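Local coordinates for GGDEF family protein (Vibrio cholerae, PDB 5GZS), which is a diguanylate cyclase whose periplasmic portion binds arginine and probably senses it to adjust synthesis of the second messenger cyclic di-GMP, at residues Val225-Glu231 with Ser285-Pro291; Ser23-Phe28 with Lys181-Tyr185. All blocks are in the same frame, centred on the assembly; numbering follows the deposited sequence.

Contact 1: residues Val225-Glu231 with Ser285-Pro291; sequences VLRVKLE and SIDILAP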
ATOM      1  N   VAL A 225     -11.817 -13.734 -35.689  1.00 39.23           N
ATOM      2  CA  VAL A 225     -10.438 -13.549 -35.236  1.00 43.11           C
ATOM      3  C   VAL A 225     -10.188 -12.114 -34.770  1.00 38.65           C
ATOM      4  O   VAL A 225     -10.080 -11.198 -35.583  1.00 41.22           O
ATOM      5  CB  VAL A 225      -9.435 -13.903 -36.346  1.00 45.48           C
ATOM      6  CG1 VAL A 225      -8.005 -13.668 -35.864  1.00 26.85           C
ATOM      7  CG2 VAL A 225      -9.639 -15.359 -36.803  1.00 27.91           C
ATOM      8  N   LEU A 226     -10.107 -11.917 -33.461  1.00 33.91           N
ATOM      9  CA  LEU A 226      -9.847 -10.598 -32.905  1.00 30.10           C
ATOM     10  C   LEU A 226      -8.465 -10.082 -33.274  1.00 31.11           C
ATOM     11  O   LEU A 226      -7.468 -10.752 -33.009  1.00 42.98           O
ATOM     12  CB  LEU A 226      -9.980 -10.643 -31.387  1.00 28.87           C
ATOM     13  CG  LEU A 226     -11.361 -11.057 -30.880  1.00 29.18           C
ATOM     14  CD1 LEU A 226     -11.390 -10.968 -29.362  1.00 26.05           C
ATOM     15  CD2 LEU A 226     -12.435 -10.165 -31.514  1.00 27.09           C
ATOM     16  N   ARG A 227      -8.392  -8.890 -33.856  1.00 28.98           N
ATOM     17  CA  ARG A 227      -7.089  -8.282 -34.158  1.00 31.75           C
ATOM     18  C   ARG A 227      -6.558  -7.428 -32.999  1.00 37.37           C
ATOM     19  O   ARG A 227      -7.232  -6.530 -32.503  1.00 48.80           O
ATOM     20  CB  ARG A 227      -7.172  -7.455 -35.441  1.00 30.52           C
ATOM     21  CG  ARG A 227      -7.689  -8.295 -36.605  1.00 32.86           C
ATOM     22  CD  ARG A 227      -7.748  -7.539 -37.936  1.00 40.48           C
ATOM     23  NE  ARG A 227      -6.462  -7.502 -38.629  1.00 32.98           N
ATOM     24  CZ  ARG A 227      -5.665  -6.447 -38.611  1.00 37.98           C
ATOM     25  NH1 ARG A 227      -6.040  -5.364 -37.942  1.00 37.19           N
ATOM     26  NH2 ARG A 227      -4.504  -6.474 -39.246  1.00 37.89           N
ATOM     27  N   VAL A 228      -5.314  -7.748 -32.560  1.00 32.63           N
ATOM     28  CA  VAL A 228      -4.686  -7.158 -31.387  1.00 29.34           C
ATOM     29  C   VAL A 228      -3.429  -6.387 -31.808  1.00 37.89           C
ATOM     30  O   VAL A 228      -2.680  -6.843 -32.672  1.00 37.10           O
ATOM     31  CB  VAL A 228      -4.246  -8.287 -30.426  1.00 28.25           C
ATOM     32  CG1 VAL A 228      -3.801  -7.742 -29.081  1.00 26.92           C
ATOM     33  CG2 VAL A 228      -5.369  -9.267 -30.220  1.00 33.15           C
ATOM     34  N   LYS A 229      -3.189  -5.218 -31.216  1.00 36.70           N
ATOM     35  CA  LYS A 229      -1.896  -4.547 -31.398  1.00 38.98           C
ATOM     36  C   LYS A 229      -1.227  -4.280 -30.069  1.00 35.17           C
ATOM     37  O   LYS A 229      -1.898  -3.961 -29.082  1.00 34.22           O
ATOM     38  CB  LYS A 229      -2.012  -3.244 -32.188  1.00 29.35           C
ATOM     39  CG  LYS A 229      -2.245  -3.493 -33.631  1.00 29.59           C
ATOM     40  CD  LYS A 229      -1.696  -2.376 -34.501  1.00 30.60           C
ATOM     41  CE  LYS A 229      -2.031  -2.676 -35.966  1.00 30.90           C
ATOM     42  NZ  LYS A 229      -1.500  -1.681 -36.906  1.00 31.98           N
ATOM     43  N   LEU A 230       0.095  -4.412 -30.041  1.00 39.83           N
ATOM     44  CA  LEU A 230       0.836  -4.088 -28.828  1.00 45.78           C
ATOM     45  C   LEU A 230       1.653  -2.831 -29.024  1.00 47.26           C
ATOM     46  O   LEU A 230       2.379  -2.701 -30.010  1.00 49.07           O
ATOM     47  CB  LEU A 230       1.735  -5.240 -28.404  1.00 45.09           C
ATOM     48  CG  LEU A 230       0.999  -6.490 -27.926  1.00 40.91           C
ATOM     49  CD1 LEU A 230       1.996  -7.590 -27.593  1.00 38.19           C
ATOM     50  CD2 LEU A 230       0.088  -6.196 -26.745  1.00 32.51           C
ATOM     51  N   GLU A 231       1.513  -1.904 -28.084  1.00 41.39           N
ATOM     52  CA  GLU A 231       2.227  -0.644 -28.142  1.00 46.90           C
ATOM     53  C   GLU A 231       3.737  -0.898 -28.163  1.00 51.05           C
ATOM     54  O   GLU A 231       4.262  -1.640 -27.329  1.00 45.19           O
ATOM     55  CB  GLU A 231       1.824   0.258 -26.961  1.00 45.91           C
ATOM     56  CG  GLU A 231       2.010   1.776 -27.212  1.00 95.76           C
ATOM     57  CD  GLU A 231       0.705   2.513 -27.561  1.00 94.27           C
ATOM     58  OE1 GLU A 231      -0.340   2.267 -26.903  1.00 85.72           O
ATOM     59  OE2 GLU A 231       0.735   3.351 -28.493  1.00 97.41           O
ATOM     60  N   SER A 285      -9.906  -0.503 -37.023  1.00 39.75           N
ATOM     61  CA  SER A 285      -9.150  -1.372 -37.944  1.00 49.35           C
ATOM     62  C   SER A 285      -8.510  -2.535 -37.168  1.00 47.52           C
ATOM     63  O   SER A 285      -8.156  -3.557 -37.749  1.00 42.27           O
ATOM     64  CB  SER A 285      -8.093  -0.570 -38.735  1.00 36.93           C
ATOM     65  OG  SER A 285      -7.258   0.225 -37.890  1.00 45.12           O
ATOM     66  N   ILE A 286      -8.384  -2.360 -35.852  1.00 43.73           N
ATOM     67  CA  ILE A 286      -8.055  -3.442 -34.918  1.00 40.09           C
ATOM     68  C   ILE A 286      -9.119  -3.448 -33.825  1.00 44.32           C
ATOM     69  O   ILE A 286      -9.843  -2.462 -33.672  1.00 46.76           O
ATOM     70  CB  ILE A 286      -6.673  -3.263 -34.292  1.00 35.09           C
ATOM     71  CG1 ILE A 286      -6.696  -2.055 -33.354  1.00 37.24           C
ATOM     72  CG2 ILE A 286      -5.625  -3.061 -35.381  1.00 37.07           C
ATOM     73  CD1 ILE A 286      -5.444  -1.876 -32.508  1.00 32.97           C
ATOM     74  N   ASP A 287      -9.223  -4.547 -33.075  1.00 40.73           N
ATOM     75  CA  ASP A 287     -10.211  -4.669 -31.994  1.00 30.79           C
ATOM     76  C   ASP A 287      -9.625  -4.391 -30.588  1.00 35.96           C
ATOM     77  O   ASP A 287     -10.294  -3.843 -29.724  1.00 30.09           O
ATOM     78  CB  ASP A 287     -10.827  -6.062 -31.993  1.00 29.62           C
ATOM     79  CG  ASP A 287     -11.289  -6.502 -33.354  1.00 29.94           C
ATOM     80  OD1 ASP A 287     -12.204  -5.882 -33.919  1.00 40.63           O
ATOM     81  OD2 ASP A 287     -10.721  -7.479 -33.883  1.00 33.47           O
ATOM     82  N   ILE A 288      -8.380  -4.779 -30.361  1.00 32.07           N
ATOM     83  CA  ILE A 288      -7.809  -4.719 -29.028  1.00 28.83           C
ATOM     84  C   ILE A 288      -6.462  -4.034 -29.036  1.00 29.34           C
ATOM     85  O   ILE A 288      -5.656  -4.248 -29.933  1.00 29.60           O
ATOM     86  CB  ILE A 288      -7.652  -6.127 -28.457  1.00 31.59           C
ATOM     87  CG1 ILE A 288      -9.010  -6.685 -28.067  1.00 30.16           C
ATOM     88  CG2 ILE A 288      -6.661  -6.165 -27.282  1.00 27.89           C
ATOM     89  CD1 ILE A 288      -8.980  -8.202 -27.835  1.00 30.94           C
ATOM     90  N   LEU A 289      -6.205  -3.209 -28.041  1.00 28.90           N
ATOM     91  CA  LEU A 289      -4.909  -2.552 -27.981  1.00 36.89           C
ATOM     92  C   LEU A 289      -4.443  -2.532 -26.540  1.00 41.50           C
ATOM     93  O   LEU A 289      -5.207  -2.190 -25.630  1.00 34.24           O
ATOM     94  CB  LEU A 289      -4.966  -1.130 -28.559  1.00 30.38           C
ATOM     95  CG  LEU A 289      -3.778  -0.211 -28.252  1.00 31.14           C
ATOM     96  CD1 LEU A 289      -2.483  -0.836 -28.691  1.00 31.29           C
ATOM     97  CD2 LEU A 289      -3.911   1.164 -28.897  1.00 32.05           C
ATOM     98  N   ALA A 290      -3.191  -2.924 -26.334  1.00 38.69           N
ATOM     99  CA  ALA A 290      -2.610  -2.913 -25.004  1.00 39.54           C
ATOM    100  C   ALA A 290      -1.107  -2.845 -25.149  1.00 39.93           C
ATOM    101  O   ALA A 290      -0.550  -3.298 -26.147  1.00 45.40           O
ATOM    102  CB  ALA A 290      -3.031  -4.147 -24.208  1.00 42.55           C
ATOM    103  N   PRO A 291      -0.441  -2.239 -24.178  1.00 34.74           N
ATOM    104  CA  PRO A 291      -1.033  -1.589 -23.001  1.00 50.22           C
ATOM    105  C   PRO A 291      -1.644  -0.237 -23.355  1.00 48.56           C
ATOM    106  O   PRO A 291      -1.311   0.315 -24.401  1.00 53.90           O
ATOM    107  CB  PRO A 291       0.155  -1.457 -22.045  1.00 35.40           C
ATOM    108  CG  PRO A 291       1.323  -1.284 -22.968  1.00 40.10           C
ATOM    109  CD  PRO A 291       1.028  -2.148 -24.194  1.00 35.49           C
TER

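Contact 2: residues Ser23-Phe28 with Lys181-Tyr185; sequences SIAHHF and KIEKY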
ATOM      1  N   SER A  23      -7.644 -40.968  -1.102  1.00 28.76           N
ATOM      2  CA  SER A  23      -6.254 -41.311  -1.270  1.00 28.69           C
ATOM      3  C   SER A  23      -5.770 -42.103  -0.030  1.00 34.72           C
ATOM      4  O   SER A  23      -5.065 -43.097  -0.150  1.00 29.92           O
ATOM      5  CB  SER A  23      -5.413 -40.060  -1.514  1.00 37.39           C
ATOM      6  OG  SER A  23      -4.046 -40.401  -1.751  1.00 39.80           O
ATOM      7  N   ILE A  24      -6.217 -41.681   1.146  1.00 30.91           N
ATOM      8  CA  ILE A  24      -5.877 -42.320   2.399  1.00 32.23           C
ATOM      9  C   ILE A  24      -6.564 -43.667   2.545  1.00 41.91           C
ATOM     10  O   ILE A  24      -5.963 -44.628   3.026  1.00 33.03           O
ATOM     11  CB  ILE A  24      -6.272 -41.439   3.587  1.00 33.43           C
ATOM     12  CG1 ILE A  24      -5.395 -40.185   3.652  1.00 33.53           C
ATOM     13  CG2 ILE A  24      -6.211 -42.231   4.873  1.00 34.89           C
ATOM     14  CD1 ILE A  24      -6.111 -38.986   4.305  1.00 34.20           C
ATOM     15  N   ALA A  25      -7.834 -43.725   2.136  1.00 41.15           N
ATOM     16  CA  ALA A  25      -8.614 -44.947   2.304  1.00 38.85           C
ATOM     17  C   ALA A  25      -7.871 -46.038   1.601  1.00 34.54           C
ATOM     18  O   ALA A  25      -7.676 -47.127   2.132  1.00 32.29           O
ATOM     19  CB  ALA A  25     -10.000 -44.812   1.740  1.00 31.81           C
ATOM     20  N   HIS A  26      -7.419 -45.729   0.419  1.00 31.65           N
ATOM     21  CA  HIS A  26      -6.812 -46.682  -0.427  1.00 29.76           C
ATOM     22  C   HIS A  26      -5.428 -47.025   0.034  1.00 40.64           C
ATOM     23  O   HIS A  26      -5.005 -48.149  -0.073  1.00 44.04           O
ATOM     24  CB  HIS A  26      -6.783 -46.144  -1.826  1.00 28.47           C
ATOM     25  CG  HIS A  26      -6.139 -47.060  -2.803  1.00 45.97           C
ATOM     26  ND1 HIS A  26      -6.782 -48.144  -3.334  1.00 27.81           N
ATOM     27  CD2 HIS A  26      -4.903 -47.066  -3.330  1.00 39.52           C
ATOM     28  CE1 HIS A  26      -5.976 -48.766  -4.159  1.00 27.32           C
ATOM     29  NE2 HIS A  26      -4.829 -48.135  -4.167  1.00 37.44           N
ATOM     30  N   HIS A  27      -4.710 -46.053   0.546  1.00 34.88           N
ATOM     31  CA  HIS A  27      -3.328 -46.305   0.888  1.00 39.74           C
ATOM     32  C   HIS A  27      -3.228 -47.193   2.125  1.00 45.54           C
ATOM     33  O   HIS A  27      -2.394 -48.105   2.165  1.00 46.70           O
ATOM     34  CB  HIS A  27      -2.586 -44.997   1.107  1.00 40.48           C
ATOM     35  CG  HIS A  27      -1.109 -45.163   1.294  1.00 49.22           C
ATOM     36  ND1 HIS A  27      -0.497 -45.057   2.529  1.00 33.83           N
ATOM     37  CD2 HIS A  27      -0.120 -45.383   0.397  1.00 31.99           C
ATOM     38  CE1 HIS A  27       0.805 -45.212   2.384  1.00 34.24           C
ATOM     39  NE2 HIS A  27       1.061 -45.399   1.100  1.00 38.12           N
ATOM     40  N   PHE A  28      -4.079 -46.931   3.123  1.00 44.14           N
ATOM     41  CA  PHE A  28      -4.090 -47.719   4.359  1.00 48.02           C
ATOM     42  C   PHE A  28      -5.146 -48.840   4.384  1.00 48.72           C
ATOM     43  O   PHE A  28      -5.316 -49.496   5.408  1.00 45.40           O
ATOM     44  CB  PHE A  28      -4.318 -46.806   5.561  1.00 40.97           C
ATOM     45  CG  PHE A  28      -3.184 -45.887   5.841  1.00 40.74           C
ATOM     46  CD1 PHE A  28      -1.944 -46.392   6.196  1.00 37.44           C
ATOM     47  CD2 PHE A  28      -3.354 -44.509   5.767  1.00 42.34           C
ATOM     48  CE1 PHE A  28      -0.886 -45.536   6.465  1.00 42.81           C
ATOM     49  CE2 PHE A  28      -2.299 -43.640   6.037  1.00 40.04           C
ATOM     50  CZ  PHE A  28      -1.067 -44.150   6.392  1.00 40.28           C
ATOM     51  N   LYS A 181      -0.566 -41.409  11.476  1.00 49.85           N
ATOM     52  CA  LYS A 181      -0.269 -42.049  10.202  1.00 44.33           C
ATOM     53  C   LYS A 181      -0.880 -41.270   9.057  1.00 46.43           C
ATOM     54  O   LYS A 181      -0.254 -41.131   8.011  1.00 49.30           O
ATOM     55  CB  LYS A 181      -0.790 -43.490  10.188  1.00 53.65           C
ATOM     56  CG  LYS A 181      -0.580 -44.248  11.491  1.00 46.10           C
ATOM     57  CD  LYS A 181      -1.202 -45.644  11.461  1.00 46.00           C
ATOM     58  CE  LYS A 181      -0.235 -46.699  10.931  1.00 52.17           C
ATOM     59  NZ  LYS A 181      -0.227 -46.703   9.438  1.00 55.36           N
ATOM     60  N   ILE A 182      -2.102 -40.766   9.251  1.00 41.02           N
ATOM     61  CA  ILE A 182      -2.779 -39.979   8.212  1.00 44.62           C
ATOM     62  C   ILE A 182      -2.016 -38.689   7.946  1.00 47.97           C
ATOM     63  O   ILE A 182      -1.803 -38.300   6.789  1.00 41.40           O
ATOM     64  CB  ILE A 182      -4.225 -39.616   8.593  1.00 41.62           C
ATOM     65  CG1 ILE A 182      -5.185 -40.768   8.312  1.00 39.33           C
ATOM     66  CG2 ILE A 182      -4.679 -38.391   7.819  1.00 38.76           C
ATOM     67  CD1 ILE A 182      -6.501 -40.582   9.033  1.00 40.22           C
ATOM     68  N   GLU A 183      -1.605 -38.041   9.037  1.00 48.35           N
ATOM     69  CA  GLU A 183      -0.807 -36.832   8.956  1.00 49.25           C
ATOM     70  C   GLU A 183       0.471 -37.057   8.163  1.00 50.46           C
ATOM     71  O   GLU A 183       0.753 -36.319   7.218  1.00 54.72           O
ATOM     72  CB  GLU A 183      -0.456 -36.319  10.347  1.00 55.33           C
ATOM     73  CG  GLU A 183       0.193 -34.954  10.300  1.00 60.84           C
ATOM     74  CD  GLU A 183       0.487 -34.387  11.679  1.00 63.55           C
ATOM     75  OE1 GLU A 183       1.672 -34.126  11.971  1.00 67.01           O
ATOM     76  OE2 GLU A 183      -0.462 -34.188  12.463  1.00 62.19           O
ATOM     77  N   LYS A 184       1.225 -38.090   8.524  1.00 42.89           N
ATOM     78  CA  LYS A 184       2.521 -38.325   7.892  1.00 42.69           C
ATOM     79  C   LYS A 184       2.391 -38.683   6.411  1.00 49.37           C
ATOM     80  O   LYS A 184       3.261 -38.354   5.592  1.00 45.79           O
ATOM     81  CB  LYS A 184       3.277 -39.422   8.634  1.00 50.11           C
ATOM     82  CG  LYS A 184       4.695 -39.697   8.093  1.00 68.64           C
ATOM     83  CD  LYS A 184       5.436 -40.766   8.936  1.00 71.68           C
ATOM     84  CE  LYS A 184       6.751 -41.238   8.290  1.00 76.86           C
ATOM     85  NZ  LYS A 184       7.811 -40.181   8.188  1.00 77.65           N
ATOM     86  N   TYR A 185       1.293 -39.348   6.064  1.00 47.71           N
ATOM     87  CA  TYR A 185       1.064 -39.755   4.684  1.00 41.79           C
ATOM     88  C   TYR A 185       0.721 -38.539   3.822  1.00 51.46           C
ATOM     89  O   TYR A 185       1.144 -38.443   2.654  1.00 35.18           O
ATOM     90  CB  TYR A 185      -0.056 -40.801   4.623  1.00 38.75           C
ATOM     91  CG  TYR A 185      -0.555 -41.106   3.232  1.00 35.13           C
ATOM     92  CD1 TYR A 185       0.234 -41.816   2.320  1.00 35.97           C
ATOM     93  CD2 TYR A 185      -1.814 -40.697   2.829  1.00 38.03           C
ATOM     94  CE1 TYR A 185      -0.217 -42.086   1.056  1.00 33.17           C
ATOM     95  CE2 TYR A 185      -2.276 -40.979   1.558  1.00 38.50           C
ATOM     96  CZ  TYR A 185      -1.482 -41.676   0.687  1.00 32.34           C
ATOM     97  OH  TYR A 185      -1.952 -41.934  -0.573  1.00 31.07           O
TER

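Contact 1: residues Val225-Glu231 with Ser285-Pro291
Ser285 meets Arg227 first: the arginine chain, bent at CG-CD (chi3 83°), folds back so that NH1 makes a weak hydrogen bond to Ser285 O. The hydroxyl of Ser285 turns elsewhere, to the backbone of Asp280. Ile286 lays its CD1 and CG2 branches across the aliphatic part of Lys229 at about a right angle, CD1 lying 3.7 Å from Lys229 CB; the lysine runs on extended to Gln271. Asp287 then precedes the strand and reaches back: its OD2 takes Arg227 N at 2.7 Å through the anti lone pair, while OD1 forms a salt bridge with Arg224. Arg227 O receives two donors, Asp287 N at 2.9 Å and Ile288 N at 3.0 Å. From Ile288 the strands pair in parallel, 226-230 beside 288-291, in a mixed sheet of the solute-binding-protein fold. Ile288 O accepts Lys229 N, and the CG2 of Ile288 lies alongside Val228 CG1, pointing the same way, on the face where Val228 also touches Val253 of helix 248-259. Leu289 faces helix 277-282 on the reverse side. Ala290 N binds Lys229 O nearly head-on, but Glu231 N approaches Ala290 O, the carbonyl oxygen of the cis peptide leading into Pro291, from above the carbonyl plane; Pro291 CD packs on Glu231 CB. Asp287 thus supplies a side-chain acceptor where the ladder starts, and the charge of its buried carboxylate is probably balanced by Arg224.

Contact 2: residues Ser23-Phe28 with Lys181-Tyr185
Tyr185 is stacked on an exposed histidine: its ring and that of His27 form an offset stack, centroids 4.0 Å apart and planes at 21°, with Tyr185 CE1 over the centre of the imidazole. The motif is a knob into a hole between two helices of the arginine-binding, solute-binding-protein-like domain. Tyr185, from helix 176-186, enters among Ser23, Ile24, His27 and Phe28 of helix 15-28, and the short segments run at 108° to each other. With CG anti to the backbone N, the tyrosine spans from one helix to the other, the axes of the two short segments coming no closer than 11.0 Å. Ile24 CG1 meets the edge of its ring, 3.7 Å from Tyr185 CD2. Phe28 slides past in the opposite direction, its ring inclined 66° to the tyrosine, bringing CE2 to 3.9 Å from Tyr185 CB. The bent chain of Lys181 curls back to bring NZ 3.3 Å from Phe28 CE1, approaching the ring obliquely. Deeper in, Ile24 CD1 touches Ile182 CG2, and Phe54 adds to the packing on Ile182. At the far end of the tyrosine, its OH and Ser23 OG share a hydrogen bond of 2.9 Å, near the plane of the ring.

How the contacts relate
From the N terminus, helix 15-28 waits through about 150 residues of strands and helices before helix 176-186 returns to it, and contact 2 closes that long loop within the first solute-binding-protein-like region, the one holding arginine. The chain then runs through the long helix 189-218 into the second such region. There contact 1 closes a shorter loop of 53 residues, which includes helices 248-259 and 277-282 and strand 264-266. The two loops follow in series, neither nesting nor crossing. Their centres lie 51 Å apart, on opposite sides of the chain's centre: contact 2 ties helix to helix, whereas contact 1 joins neighbouring strands within a sheet.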